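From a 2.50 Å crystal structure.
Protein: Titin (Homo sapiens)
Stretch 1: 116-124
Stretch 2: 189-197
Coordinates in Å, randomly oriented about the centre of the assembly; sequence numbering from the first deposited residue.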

# COMPACT_ATOMS: atom_id res chain seq x y z
N ALA A 116 20.00 -8.58 23.14
CA ALA A 116 21.23 -8.63 23.92
C ALA A 116 21.29 -7.44 24.86
O ALA A 116 20.90 -6.34 24.49
CB ALA A 116 22.43 -8.66 23.02
N VAL A 117 21.79 -7.64 26.07
CA VAL A 117 21.86 -6.54 27.02
C VAL A 117 22.79 -5.44 26.53
O VAL A 117 23.91 -5.69 26.11
CB VAL A 117 22.35 -7.01 28.41
CG1 VAL A 117 22.08 -5.94 29.45
CG2 VAL A 117 21.69 -8.31 28.79
N GLY A 118 22.30 -4.22 26.61
CA GLY A 118 23.04 -3.04 26.21
C GLY A 118 22.96 -2.73 24.73
O GLY A 118 23.41 -1.69 24.29
N SER A 119 22.35 -3.62 23.97
CA SER A 119 22.20 -3.41 22.53
C SER A 119 20.83 -2.86 22.17
O SER A 119 19.93 -2.81 23.01
CB SER A 119 22.45 -4.71 21.76
OG SER A 119 21.39 -5.63 21.98
N THR A 120 20.69 -2.44 20.92
CA THR A 120 19.41 -1.94 20.42
C THR A 120 18.57 -3.10 19.91
O THR A 120 19.07 -3.99 19.22
CB THR A 120 19.60 -0.93 19.29
OG1 THR A 120 20.17 0.28 19.81
CG2 THR A 120 18.27 -0.61 18.62
N LEU A 121 17.28 -3.10 20.24
CA LEU A 121 16.37 -4.13 19.77
C LEU A 121 15.32 -3.54 18.84
O LEU A 121 14.62 -2.59 19.20
CB LEU A 121 15.70 -4.84 20.95
CG LEU A 121 14.69 -5.92 20.57
CD1 LEU A 121 15.33 -6.96 19.67
CD2 LEU A 121 14.10 -6.56 21.81
N ARG A 122 15.21 -4.10 17.64
CA ARG A 122 14.25 -3.60 16.67
C ARG A 122 13.17 -4.64 16.36
O ARG A 122 13.47 -5.75 15.93
CB ARG A 122 14.97 -3.17 15.38
CG ARG A 122 16.14 -2.23 15.62
CD ARG A 122 16.90 -1.93 14.33
NE ARG A 122 16.50 -0.67 13.71
CZ ARG A 122 17.04 0.51 14.01
NH1 ARG A 122 16.62 1.61 13.40
NH2 ARG A 122 18.00 0.59 14.92
N LEU A 123 11.92 -4.25 16.54
CA LEU A 123 10.80 -5.13 16.24
C LEU A 123 10.22 -4.57 14.95
O LEU A 123 9.73 -3.45 14.91
CB LEU A 123 9.77 -5.11 17.36
CG LEU A 123 9.95 -6.16 18.47
CD1 LEU A 123 11.40 -6.45 18.71
CD2 LEU A 123 9.28 -5.70 19.74
N HIS A 124 10.29 -5.37 13.89
CA HIS A 124 9.83 -4.95 12.57
C HIS A 124 8.61 -5.76 12.13
O HIS A 124 8.74 -6.86 11.60
CB HIS A 124 10.97 -5.12 11.56
CG HIS A 124 10.66 -4.59 10.20
ND1 HIS A 124 10.73 -3.25 9.89
CD2 HIS A 124 10.29 -5.22 9.06
CE1 HIS A 124 10.41 -3.08 8.61
NE2 HIS A 124 10.14 -4.26 8.09
N ILE A 189 0.80 -10.17 20.68
CA ILE A 189 1.62 -10.03 21.87
C ILE A 189 3.00 -10.65 21.69
O ILE A 189 3.13 -11.83 21.36
CB ILE A 189 0.93 -10.63 23.11
CG1 ILE A 189 -0.26 -9.77 23.52
CG2 ILE A 189 1.92 -10.75 24.26
CD1 ILE A 189 -0.98 -10.26 24.76
N LEU A 190 4.03 -9.84 21.89
CA LEU A 190 5.41 -10.29 21.74
C LEU A 190 6.10 -10.37 23.09
O LEU A 190 6.17 -9.38 23.82
CB LEU A 190 6.19 -9.34 20.82
CG LEU A 190 5.71 -9.13 19.38
CD1 LEU A 190 4.38 -8.40 19.34
CD2 LEU A 190 6.75 -8.36 18.59
N ASP A 191 6.60 -11.55 23.43
CA ASP A 191 7.30 -11.74 24.70
C ASP A 191 8.78 -11.44 24.52
O ASP A 191 9.49 -12.16 23.82
CB ASP A 191 7.11 -13.17 25.21
CG ASP A 191 7.41 -13.30 26.68
OD1 ASP A 191 7.20 -12.31 27.42
OD2 ASP A 191 7.85 -14.39 27.11
N VAL A 192 9.25 -10.38 25.16
CA VAL A 192 10.64 -9.96 25.03
C VAL A 192 11.49 -10.39 26.22
O VAL A 192 11.12 -10.19 27.37
CB VAL A 192 10.76 -8.43 24.86
CG1 VAL A 192 12.20 -7.99 24.96
CG2 VAL A 192 10.16 -7.99 23.53
N GLU A 193 12.64 -10.98 25.93
CA GLU A 193 13.56 -11.44 26.96
C GLU A 193 14.93 -10.82 26.73
O GLU A 193 15.39 -10.73 25.60
CB GLU A 193 13.65 -12.96 26.93
CG GLU A 193 14.08 -13.60 28.23
CD GLU A 193 12.94 -13.71 29.23
OE1 GLU A 193 13.11 -13.27 30.38
OE2 GLU A 193 11.87 -14.23 28.86
N ILE A 194 15.59 -10.38 27.80
CA ILE A 194 16.91 -9.77 27.68
C ILE A 194 18.00 -10.71 28.17
O ILE A 194 17.95 -11.20 29.29
CB ILE A 194 16.98 -8.45 28.46
CG1 ILE A 194 15.75 -7.60 28.18
CG2 ILE A 194 18.24 -7.69 28.09
CD1 ILE A 194 15.56 -7.25 26.73
N GLN A 195 18.99 -10.95 27.32
CA GLN A 195 20.11 -11.84 27.64
C GLN A 195 21.42 -11.10 27.82
O GLN A 195 21.81 -10.32 26.96
CB GLN A 195 20.32 -12.84 26.50
CG GLN A 195 19.35 -13.98 26.41
CD GLN A 195 19.48 -14.72 25.09
OE1 GLN A 195 19.63 -14.11 24.04
NE2 GLN A 195 19.43 -16.05 25.15
N ASP A 196 22.09 -11.37 28.93
CA ASP A 196 23.38 -10.76 29.22
C ASP A 196 24.38 -11.22 28.17
O ASP A 196 24.63 -12.42 28.04
CB ASP A 196 23.87 -11.21 30.60
CG ASP A 196 23.67 -10.16 31.69
OD1 ASP A 196 22.83 -9.26 31.53
OD2 ASP A 196 24.35 -10.24 32.72
N LYS A 197 24.94 -10.29 27.41
CA LYS A 197 25.91 -10.64 26.37
C LYS A 197 26.60 -9.42 25.77
O LYS A 197 27.58 -9.54 25.03
CB LYS A 197 25.23 -11.45 25.26
CG LYS A 197 24.38 -12.59 25.76
CD LYS A 197 24.13 -13.63 24.70
CE LYS A 197 23.31 -14.78 25.26
NZ LYS A 197 23.95 -15.40 26.45

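What holds the apolar centre of this contact together? Three pairs of aliphatic side chains meet across the two stretches. Leu123 CD2 lies 3.8 Å from Leu190 CD2, Leu121 CD2 lies 3.9 Å from Val192 CG1, and Val117 CG2 lies 3.6 Å from Ile194 CG2. The first two distances are ordinary van der Waals separations between methyl groups. With no polar group at either end, such pairs gain from close packing and from the exclusion of water, and the burial of Leu123, Leu190, Val192 and Ile194 fits that role.

Why do the leucine and valine pairs touch only through their side chains? The backbones there are far apart: Leu121 CA and Val192 CA are separated by 9.7 Å, Leu123 CA and Leu190 CA by 9.3 Å, too far for hydrogen bonds between the main chains. All four residues point their CA-to-CB bonds toward the other stretch, so the side chains span the gap and meet at their tips. Both stretches are strands here, and alternation along them explains the spacing: Leu121 and Leu123 face the partner strand, as do Leu190 and Val192, while the intervening Arg122 and Asp191 stay out of reach. The numbering rises along one stretch as it falls along the other, pairing Leu121 with Val192 and Leu123 with Leu190.

How does the contact change toward Val117? Here the main chains draw together, with Ala116 CA and Gln195 CA only 5.0 Å apart, and a parallel beta bridge joins these two residues, their side chains on the same face of the sheet. Val117 N donates a hydrogen bond to Gln195 O at 2.8 Å, with an angle of 151° at the hydrogen, and Ala116 CA approaches the same oxygen at 3.5 Å in a CA-H...O contact. The side chain of Val117, in the t rotamer, points toward the other stretch, and this residue has the largest area covered by it. Its fit is not clean, however: Val117 CG2 is modelled 2.7 Å from Gln195 O, too close for a methyl group and a carbonyl oxygen, so the position of that oxygen, and with it the exact hydrogen-bond length, is less certain.

What shapes the polar edge? A type II turn from Ala116 to Ser119 carries the first stretch away from the bridge. Gly118 takes a positive phi of 85°, a conformation that favours glycine, and Ser119 closes the turn with two hydrogen bonds to Ala116 O, from its backbone N at 3.1 Å and from its side-chain OG at 2.7 Å. The carbonyl of Ala116 is thus engaged within its own stretch. Across from the turn, Asp196 directs its CA-to-CB bond away, yet Asp196 OD1 comes within 3.1 Å of Val117 CG2. Asp196 is exposed and poorly ordered, so that approach deserves little weight.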